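Local coordinates for protein Ves (Pseudomonas fluorescens, PDB 5V00), which is a bicupin protein (HutD) involved in histidine utilization, whose precise molecular activity remains unknown, at residues L91-F96 with L129-G134; T71-A76 with G162-L167; S12-V17 with E32-D37. All blocks are in the same frame, centred on the assembly; numbering follows the deposited sequence.

Interaction 1 (L91-F96 with L129-G134); sequences LPLQPF and LQWVDG
Leu93 and Pro95 both pack on the indole of Trp131, and this apolar patch is the tight part of the contact. Leu93 sends CD2 over one face of the six-membered ring, 4.2 Å from its centroid and 21° off the normal, nearest to Trp131 CZ3. The two side chains cross at about a right angle. Pro95 approaches obliquely at the pyrrole end, its CD 3.9 Å from Trp131 CD1, while its CB meets CD2 of Leu129 at 4.1 Å. The ring is held by a hydrogen bond from NE1 to Thr71 OG1 on strand 67-74. No hydrogen bond joins the two segments.

Toward solvent the order is local. Leu91 to Gln94 form a type II turn, with Gln94 N bonded to Leu91 O, and Leu93 takes the third position. Gln94 turns its CB away from the partner strand and folds its exposed amide back, NE2 giving a nearly straight bond (167°) to Pro92 O at 3.1 Å. Asp133, also exposed, accepts a weak bond at OD1 from Gly134 N. A loop leading into edge strand 96-99 of the six-stranded sheet thus packs on edge strand 125-132 of the five-stranded sheet, a contact between the large sheets of the two halves, consistent with two cupin domains packed together in a bicupin.

Interaction 2 (T71-A76 with G162-L167); sequences TVIQGA and GHHDCL
Ile73 and His164, the closest pair with CA atoms 9.1 Å apart, sit respectively in a classic beta bulge, where Ile73 and Gln74 both face Arg114, and at the third position of a type II turn running from Gly162 to Asp165. Their side chains come from opposite directions and meet carbon to ring. Ile73 CG1 lies between the backbone N and carbonyl carbon (chi1 65°), and the extended branch beyond it carries CD1 over one face of the imidazole. CD1 stands 3.9 Å from the centroid of the His164 ring, 22° off the normal and shifted toward NE2, a CH-pi contact; His163 CB lies over the opposite face. Gln74 adds a looser touch at the ring edge, OE1 4.1 Å from His164 CE1, with amide and imidazole planes only 20° apart. The polar link between the segments is a water in the ring plane: it donates to Ile73 O at 2.8 Å and is hydrogen-bonded to His164 NE2, also at 2.8 Å. Putting an alanine in place of His164 takes away the imidazole, and the water would probably lose its bond to NE2 while Ile73 CD1 would be left without the ring it covers.

The turn behind the histidine is tied twice. Asp165 N bonds to Gly162 O at 3.1 Å, and Gly162 N reaches Asp165 OD2 at 2.9 Å from above the carboxylate plane. That same OD2 pairs with Arg15 in a salt bridge. His164 also packs on Arg114 of strand 113-120 and Ile51 of strand 47-54, so the turn that opens strand 166-170 of the five-stranded sheet rests against the six-stranded sheet beside the bulged end of strand 67-74.

Interaction 3 (S12-V17 with E32-D37); sequences SVWRAV and EEITRD. With FMT (formic acid), chain F.
Trp14 turns one face of its indole to Thr35 CB and Ile34 O, and its CD1 packs on Ile34 CG2. Thr35 CB sits over the five-membered ring, 3.9 Å from its centroid and 29° off the normal, a CH-pi contact made nearest to NE1. Ile34 contributes two groups: its carbonyl O, 4.1 Å from Trp14 CD2, and CG2, which meets Trp14 CD1 at 4.1 Å. Ser12 CB lies over the opposite face, toward the rim. With OG1 anti to the backbone N (chi1 179°), Thr35 brings its hydroxyl to the NE1 side of the ring, where Gln168 OE1 is hydrogen-bonded to both Trp14 NE1 and Thr35 OG1.

Farther along the strand, Arg36 NH2 bridges to Glu33 OE1 at 3.1 Å. A formate, probably from the crystallisation liquor, lies in the guanidinium plane and takes one bond from each of Arg36 NH1 and NH2. In the dimer, Arg36 of the second subunit packs on Trp14. Ile34 and Thr35 form a classic beta bulge opposite Leu49. Strand 10-14, at the edge of the five-stranded sheet, packs by side chains on strand 29-36 of the six-stranded sheet, consistent with the N-terminal strand completing the second half of a bicupin.

Overall arrangement
Interactions 1 and 2 are surface contacts, whereas interaction 3 is buried. All three link the five-stranded and six-stranded sheets. Interactions 1 and 2 adjoin: Leu93 N is probably hydrogen-bonded to Val72 O at 2.8 Å, joining the 91-96 loop to strand 67-74. Interactions 2 and 3 meet through neighbouring strands 166-170 and 10-14, with Trp14 N probably bonded to Cys166 O. Interactions 1 and 3 do not touch, their centres about 19 Å apart on opposite sides of the chain's centre. An aromatic ring takes a CH-pi contact each time, but interaction 1 is otherwise apolar and interaction 2 adds a bridging water. The second subunit comes within reach of nine residues of interaction 3, one of interaction 2 and none of interaction 1.

Interaction 1 (L91-F96 with L129-G134)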
loop_
_atom_site.group_PDB
_atom_site.type_symbol
_atom_site.label_atom_id
_atom_site.label_comp_id
_atom_site.label_asym_id
_atom_site.label_seq_id
_atom_site.Cartn_x
_atom_site.Cartn_y
_atom_site.Cartn_z
ATOM N N LEU B 91 16.610 -14.080 -18.566
ATOM C CA LEU B 91 16.494 -15.253 -17.755
ATOM C C LEU B 91 15.980 -14.889 -16.345
ATOM O O LEU B 91 16.066 -13.699 -15.971
ATOM C CB LEU B 91 17.874 -15.922 -17.605
ATOM C CG LEU B 91 18.333 -16.749 -18.855
ATOM C CD1 LEU B 91 19.770 -17.184 -18.641
ATOM C CD2 LEU B 91 17.531 -17.993 -19.053
ATOM N N PRO B 92 15.512 -15.866 -15.632
ATOM C CA PRO B 92 15.019 -15.539 -14.275
ATOM C C PRO B 92 16.016 -14.842 -13.423
ATOM O O PRO B 92 17.193 -15.260 -13.353
ATOM C CB PRO B 92 14.674 -16.909 -13.701
ATOM C CG PRO B 92 14.282 -17.739 -14.906
ATOM C CD PRO B 92 15.245 -17.271 -15.955
ATOM N N LEU B 93 15.593 -13.764 -12.763
ATOM C CA LEU B 93 16.395 -13.003 -11.806
ATOM C C LEU B 93 17.516 -12.233 -12.384
ATOM O O LEU B 93 18.405 -11.763 -11.664
ATOM C CB LEU B 93 16.820 -13.808 -10.573
ATOM C CG LEU B 93 15.664 -14.567 -9.871
ATOM C CD1 LEU B 93 16.092 -15.330 -8.607
ATOM C CD2 LEU B 93 14.476 -13.672 -9.454
ATOM N N GLN B 94 17.500 -12.023 -13.722
ATOM C CA GLN B 94 18.517 -11.199 -14.352
ATOM C C GLN B 94 17.965 -9.821 -14.676
ATOM O O GLN B 94 17.094 -9.648 -15.566
ATOM C CB GLN B 94 18.973 -11.877 -15.671
ATOM C CG GLN B 94 19.474 -13.259 -15.436
ATOM C CD GLN B 94 20.440 -13.381 -14.291
ATOM O OE1 GLN B 94 21.507 -12.754 -14.310
ATOM N NE2 GLN B 94 20.090 -14.200 -13.296
ATOM N N PRO B 95 18.350 -8.789 -13.873
ATOM C CA PRO B 95 17.765 -7.507 -14.120
ATOM C C PRO B 95 18.151 -6.876 -15.458
ATOM O O PRO B 95 19.255 -7.102 -15.945
ATOM C CB PRO B 95 18.281 -6.658 -12.934
ATOM C CG PRO B 95 19.585 -7.267 -12.671
ATOM C CD PRO B 95 19.408 -8.732 -12.854
ATOM N N PHE B 96 17.246 -6.116 -16.047
ATOM C CA PHE B 96 17.471 -5.476 -17.388
ATOM C C PHE B 96 16.943 -4.059 -17.367
ATOM O O PHE B 96 15.726 -3.872 -17.107
ATOM C CB PHE B 96 16.791 -6.271 -18.517
ATOM C CG PHE B 96 16.992 -5.616 -19.855
ATOM C CD1 PHE B 96 18.272 -5.401 -20.329
ATOM C CD2 PHE B 96 15.931 -5.074 -20.540
ATOM C CE1 PHE B 96 18.500 -4.734 -21.558
ATOM C CE2 PHE B 96 16.157 -4.394 -21.710
ATOM C CZ PHE B 96 17.388 -4.222 -22.235
ATOM N N LEU B 129 19.337 -0.417 -7.560
ATOM C CA LEU B 129 18.686 -1.704 -7.514
ATOM C C LEU B 129 19.732 -2.809 -7.513
ATOM O O LEU B 129 20.680 -2.732 -8.281
ATOM C CB LEU B 129 17.773 -1.867 -8.790
ATOM C CG LEU B 129 17.046 -3.206 -8.946
ATOM C CD1 LEU B 129 15.650 -3.051 -9.575
ATOM C CD2 LEU B 129 17.838 -4.232 -9.652
ATOM N N GLN B 130 19.560 -3.837 -6.680
ATOM C CA GLN B 130 20.469 -4.978 -6.668
ATOM C C GLN B 130 19.772 -6.243 -6.167
ATOM O O GLN B 130 19.187 -6.258 -5.087
ATOM C CB GLN B 130 21.622 -4.623 -5.758
ATOM C CG GLN B 130 22.658 -5.748 -5.648
ATOM C CD GLN B 130 23.842 -5.388 -4.785
ATOM O OE1 GLN B 130 23.860 -4.396 -4.097
ATOM N NE2 GLN B 130 24.836 -6.294 -4.777
ATOM N N TRP B 131 19.841 -7.314 -6.929
ATOM C CA TRP B 131 19.415 -8.647 -6.480
ATOM C C TRP B 131 20.531 -9.276 -5.651
ATOM O O TRP B 131 21.738 -9.205 -6.040
ATOM C CB TRP B 131 19.077 -9.515 -7.675
ATOM C CG TRP B 131 17.822 -9.132 -8.345
ATOM C CD1 TRP B 131 17.661 -8.307 -9.401
ATOM C CD2 TRP B 131 16.532 -9.603 -8.002
ATOM N NE1 TRP B 131 16.345 -8.211 -9.742
ATOM C CE2 TRP B 131 15.623 -8.993 -8.884
ATOM C CE3 TRP B 131 16.049 -10.402 -6.971
ATOM C CZ2 TRP B 131 14.228 -9.195 -8.813
ATOM C CZ3 TRP B 131 14.655 -10.658 -6.922
ATOM C CH2 TRP B 131 13.765 -9.995 -7.816
ATOM N N VAL B 132 20.157 -9.849 -4.501
ATOM C CA VAL B 132 21.119 -10.389 -3.526
ATOM C C VAL B 132 20.665 -11.730 -2.993
ATOM O O VAL B 132 19.499 -12.154 -3.222
ATOM C CB VAL B 132 21.422 -9.412 -2.365
ATOM C CG1 VAL B 132 21.973 -8.087 -2.834
ATOM C CG2 VAL B 132 20.204 -9.273 -1.487
ATOM N N ASP B 133 21.572 -12.436 -2.273
ATOM C CA ASP B 133 21.190 -13.673 -1.643
ATOM C C ASP B 133 22.054 -13.850 -0.442
ATOM O O ASP B 133 23.032 -13.115 -0.239
ATOM C CB ASP B 133 21.316 -14.826 -2.611
ATOM C CG ASP B 133 20.571 -16.105 -2.186
ATOM O OD1 ASP B 133 19.836 -16.187 -1.171
ATOM O OD2 ASP B 133 20.738 -17.052 -3.008
ATOM N N GLY B 134 21.709 -14.790 0.401
ATOM C CA GLY B 134 22.520 -15.060 1.583
ATOM C C GLY B 134 22.373 -13.965 2.632
ATOM O O GLY B 134 21.379 -13.247 2.697
#

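Interaction 2 (T71-A76 with G162-L167)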
loop_
_atom_site.group_PDB
_atom_site.type_symbol
_atom_site.label_atom_id
_atom_site.label_comp_id
_atom_site.label_asym_id
_atom_site.label_seq_id
_atom_site.Cartn_x
_atom_site.Cartn_y
_atom_site.Cartn_z
ATOM N N THR B 71 12.774 -7.475 -14.210
ATOM C CA THR B 71 13.374 -8.730 -13.891
ATOM C C THR B 71 12.390 -9.856 -13.973
ATOM O O THR B 71 11.324 -9.836 -13.337
ATOM C CB THR B 71 13.978 -8.759 -12.483
ATOM O OG1 THR B 71 14.786 -7.633 -12.264
ATOM C CG2 THR B 71 14.797 -10.004 -12.269
ATOM N N VAL B 72 12.669 -10.916 -14.737
ATOM C CA VAL B 72 11.794 -12.086 -14.715
ATOM C C VAL B 72 11.812 -12.759 -13.369
ATOM O O VAL B 72 12.885 -13.046 -12.852
ATOM C CB VAL B 72 12.210 -13.158 -15.793
ATOM C CG1 VAL B 72 11.460 -14.460 -15.602
ATOM C CG2 VAL B 72 12.035 -12.539 -17.184
ATOM N N ILE B 73 10.639 -12.971 -12.771
ATOM C CA ILE B 73 10.534 -13.635 -11.498
ATOM C C ILE B 73 9.730 -14.938 -11.469
ATOM O O ILE B 73 9.831 -15.716 -10.494
ATOM C CB ILE B 73 10.058 -12.719 -10.326
ATOM C CG1 ILE B 73 8.630 -12.253 -10.593
ATOM C CG2 ILE B 73 10.998 -11.542 -10.145
ATOM C CD1 ILE B 73 8.003 -11.437 -9.505
ATOM N N GLN B 74 8.991 -15.212 -12.529
ATOM C CA GLN B 74 8.358 -16.501 -12.652
ATOM C C GLN B 74 8.293 -16.830 -14.129
ATOM O O GLN B 74 8.101 -15.953 -14.979
ATOM C CB GLN B 74 6.919 -16.446 -12.117
ATOM C CG GLN B 74 6.303 -17.791 -11.817
ATOM C CD GLN B 74 4.992 -17.582 -11.033
ATOM O OE1 GLN B 74 5.000 -17.068 -9.900
ATOM N NE2 GLN B 74 3.886 -17.844 -11.679
ATOM N N GLY B 75 8.425 -18.120 -14.365
ATOM C CA GLY B 75 8.569 -18.613 -15.734
ATOM C C GLY B 75 10.033 -18.667 -16.144
ATOM O O GLY B 75 10.927 -18.229 -15.463
ATOM N N ALA B 76 10.283 -19.228 -17.318
ATOM C CA ALA B 76 11.677 -19.575 -17.669
ATOM C C ALA B 76 12.416 -18.477 -18.413
ATOM O O ALA B 76 13.630 -18.596 -18.596
ATOM C CB ALA B 76 11.670 -20.883 -18.509
ATOM N N GLY B 162 7.520 -13.569 2.753
ATOM C CA GLY B 162 7.368 -14.659 1.866
ATOM C C GLY B 162 7.449 -14.259 0.435
ATOM O O GLY B 162 7.826 -13.098 0.115
ATOM N N HIS B 163 7.145 -15.206 -0.502
ATOM C CA HIS B 163 7.303 -14.938 -1.928
ATOM C C HIS B 163 6.529 -13.727 -2.391
ATOM O O HIS B 163 5.294 -13.660 -2.202
ATOM C CB HIS B 163 6.878 -16.133 -2.841
ATOM C CG HIS B 163 7.912 -17.173 -2.990
ATOM N ND1 HIS B 163 8.813 -17.165 -4.035
ATOM C CD2 HIS B 163 8.230 -18.236 -2.215
ATOM C CE1 HIS B 163 9.614 -18.219 -3.910
ATOM N NE2 HIS B 163 9.316 -18.854 -2.797
ATOM N N HIS B 164 7.217 -12.728 -2.885
ATOM C CA HIS B 164 6.687 -11.505 -3.491
ATOM C C HIS B 164 6.098 -10.513 -2.506
ATOM O O HIS B 164 5.593 -9.486 -2.930
ATOM C CB HIS B 164 5.702 -11.755 -4.611
ATOM C CG HIS B 164 6.228 -12.719 -5.625
ATOM N ND1 HIS B 164 5.398 -13.320 -6.564
ATOM C CD2 HIS B 164 7.488 -13.167 -5.864
ATOM C CE1 HIS B 164 6.147 -14.090 -7.351
ATOM N NE2 HIS B 164 7.417 -14.018 -6.957
ATOM N N ASP B 165 6.348 -10.759 -1.217
ATOM C CA ASP B 165 6.069 -9.758 -0.197
ATOM C C ASP B 165 7.182 -8.693 -0.269
ATOM O O ASP B 165 8.312 -9.004 -0.741
ATOM C CB ASP B 165 6.055 -10.388 1.204
ATOM C CG ASP B 165 4.910 -11.360 1.461
ATOM O OD1 ASP B 165 3.876 -11.337 0.727
ATOM O OD2 ASP B 165 5.043 -12.146 2.430
ATOM N N CYS B 166 6.889 -7.462 0.137
ATOM C CA CYS B 166 7.853 -6.356 0.043
ATOM C C CYS B 166 7.852 -5.493 1.284
ATOM O O CYS B 166 6.802 -5.048 1.687
ATOM C CB CYS B 166 7.439 -5.482 -1.152
ATOM S SG CYS B 166 8.539 -4.159 -1.605
ATOM N N LEU B 167 9.023 -5.262 1.887
ATOM C CA LEU B 167 9.182 -4.357 2.985
ATOM C C LEU B 167 9.593 -3.023 2.446
ATOM O O LEU B 167 10.354 -2.928 1.453
ATOM C CB LEU B 167 10.237 -4.907 3.917
ATOM C CG LEU B 167 10.468 -4.066 5.153
ATOM C CD1 LEU B 167 10.624 -4.904 6.393
ATOM C CD2 LEU B 167 11.613 -3.104 4.970
HETATM O O HOH W 1 9.575 -15.618 -7.691
#

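Interaction 3 (S12-V17 with E32-D37)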
loop_
_atom_site.group_PDB
_atom_site.type_symbol
_atom_site.label_atom_id
_atom_site.label_comp_id
_atom_site.label_asym_id
_atom_site.label_seq_id
_atom_site.Cartn_x
_atom_site.Cartn_y
_atom_site.Cartn_z
ATOM N N SER B 12 6.809 -0.391 6.497
ATOM C CA SER B 12 5.565 -0.968 5.979
ATOM C C SER B 12 5.853 -2.330 5.381
ATOM O O SER B 12 6.919 -2.538 4.836
ATOM C CB SER B 12 5.025 -0.050 4.915
ATOM O OG SER B 12 4.588 1.170 5.433
ATOM N N VAL B 13 4.939 -3.302 5.475
ATOM C CA VAL B 13 5.097 -4.588 4.831
ATOM C C VAL B 13 3.887 -4.750 3.882
ATOM O O VAL B 13 2.718 -4.656 4.317
ATOM C CB VAL B 13 5.212 -5.783 5.784
ATOM C CG1 VAL B 13 5.362 -7.091 5.031
ATOM C CG2 VAL B 13 6.340 -5.555 6.791
ATOM N N TRP B 14 4.154 -4.905 2.575
ATOM C CA TRP B 14 3.131 -5.099 1.544
ATOM C C TRP B 14 3.083 -6.619 1.359
ATOM O O TRP B 14 4.114 -7.269 0.936
ATOM C CB TRP B 14 3.517 -4.376 0.248
ATOM C CG TRP B 14 3.913 -2.949 0.398
ATOM C CD1 TRP B 14 5.139 -2.365 0.245
ATOM C CD2 TRP B 14 3.069 -1.931 0.886
ATOM N NE1 TRP B 14 5.089 -1.031 0.513
ATOM C CE2 TRP B 14 3.825 -0.743 0.956
ATOM C CE3 TRP B 14 1.766 -1.933 1.367
ATOM C CZ2 TRP B 14 3.317 0.448 1.444
ATOM C CZ3 TRP B 14 1.246 -0.724 1.857
ATOM C CH2 TRP B 14 2.041 0.455 1.885
ATOM N N ARG B 15 1.952 -7.248 1.660
ATOM C CA ARG B 15 1.842 -8.671 1.489
ATOM C C ARG B 15 1.241 -8.991 0.120
ATOM O O ARG B 15 0.244 -8.403 -0.323
ATOM C CB ARG B 15 1.050 -9.378 2.571
ATOM C CG ARG B 15 1.556 -9.197 3.980
ATOM C CD ARG B 15 2.905 -9.977 4.158
ATOM N NE ARG B 15 3.333 -9.837 5.495
ATOM C CZ ARG B 15 4.439 -10.420 5.999
ATOM N NH1 ARG B 15 5.137 -11.225 5.196
ATOM N NH2 ARG B 15 4.833 -10.158 7.199
ATOM N N ALA B 16 1.824 -9.945 -0.563
ATOM C CA ALA B 16 1.422 -10.198 -1.941
ATOM C C ALA B 16 -0.039 -10.720 -2.025
ATOM O O ALA B 16 -0.743 -10.538 -3.046
ATOM C CB ALA B 16 2.363 -11.235 -2.611
ATOM N N VAL B 17 -0.457 -11.373 -0.994
ATOM C CA VAL B 17 -1.897 -11.811 -0.955
ATOM C C VAL B 17 -2.860 -10.649 -1.040
ATOM O O VAL B 17 -3.999 -10.852 -1.567
ATOM C CB VAL B 17 -2.257 -12.791 0.178
ATOM C CG1 VAL B 17 -1.508 -14.048 0.067
ATOM C CG2 VAL B 17 -2.035 -12.251 1.500
ATOM N N GLU B 32 -0.033 -6.108 -11.012
ATOM C CA GLU B 32 -0.295 -5.955 -9.547
ATOM C C GLU B 32 0.582 -4.839 -9.038
ATOM O O GLU B 32 1.829 -4.892 -9.117
ATOM C CB GLU B 32 0.066 -7.236 -8.825
ATOM C CG GLU B 32 -0.923 -8.368 -8.961
ATOM C CD GLU B 32 -0.569 -9.646 -8.316
ATOM O OE1 GLU B 32 0.533 -9.905 -7.819
ATOM O OE2 GLU B 32 -1.398 -10.538 -8.391
ATOM N N GLU B 33 -0.021 -3.756 -8.536
ATOM C CA GLU B 33 0.765 -2.668 -8.047
ATOM C C GLU B 33 1.183 -3.018 -6.618
ATOM O O GLU B 33 0.410 -3.587 -5.836
ATOM C CB GLU B 33 -0.080 -1.383 -7.914
ATOM C CG GLU B 33 -0.696 -0.866 -9.208
ATOM C CD GLU B 33 0.312 -0.529 -10.261
ATOM O OE1 GLU B 33 1.414 -0.040 -9.910
ATOM O OE2 GLU B 33 -0.021 -0.604 -11.465
ATOM N N ILE B 34 2.450 -2.756 -6.294
ATOM C CA ILE B 34 2.978 -3.031 -4.938
ATOM C C ILE B 34 2.956 -1.710 -4.145
ATOM O O ILE B 34 2.279 -1.648 -3.086
ATOM C CB ILE B 34 4.398 -3.606 -4.963
ATOM C CG1 ILE B 34 4.396 -4.959 -5.686
ATOM C CG2 ILE B 34 4.921 -3.827 -3.573
ATOM C CD1 ILE B 34 5.801 -5.484 -5.948
ATOM N N THR B 35 3.672 -0.721 -4.610
ATOM C CA THR B 35 3.761 0.556 -3.955
ATOM C C THR B 35 4.339 1.567 -4.919
ATOM O O THR B 35 4.728 1.216 -6.050
ATOM C CB THR B 35 4.582 0.405 -2.640
ATOM O OG1 THR B 35 4.700 1.663 -1.981
ATOM C CG2 THR B 35 6.089 -0.015 -2.992
ATOM N N ARG B 36 4.321 2.842 -4.541
ATOM C CA ARG B 36 4.711 3.961 -5.372
ATOM C C ARG B 36 4.908 5.173 -4.529
ATOM O O ARG B 36 4.584 5.151 -3.347
ATOM C CB ARG B 36 3.656 4.217 -6.450
ATOM C CG ARG B 36 2.237 4.478 -5.877
ATOM C CD ARG B 36 1.272 4.933 -6.955
ATOM N NE ARG B 36 1.059 3.811 -7.888
ATOM C CZ ARG B 36 0.278 3.860 -8.970
ATOM N NH1 ARG B 36 -0.403 4.978 -9.244
ATOM N NH2 ARG B 36 0.161 2.779 -9.749
ATOM N N ASP B 37 5.435 6.208 -5.118
ATOM C CA ASP B 37 5.607 7.468 -4.422
ATOM C C ASP B 37 4.246 8.125 -4.177
ATOM O O ASP B 37 3.253 7.792 -4.797
ATOM C CB ASP B 37 6.546 8.419 -5.140
ATOM C CG ASP B 37 5.911 9.076 -6.325
ATOM O OD1 ASP B 37 5.654 8.439 -7.368
ATOM O OD2 ASP B 37 5.458 10.236 -6.219
HETATM C C FMT F . -2.113 4.269 -12.060
HETATM O O1 FMT F . -2.559 5.140 -11.267
HETATM O O2 FMT F . -2.114 2.945 -11.755
#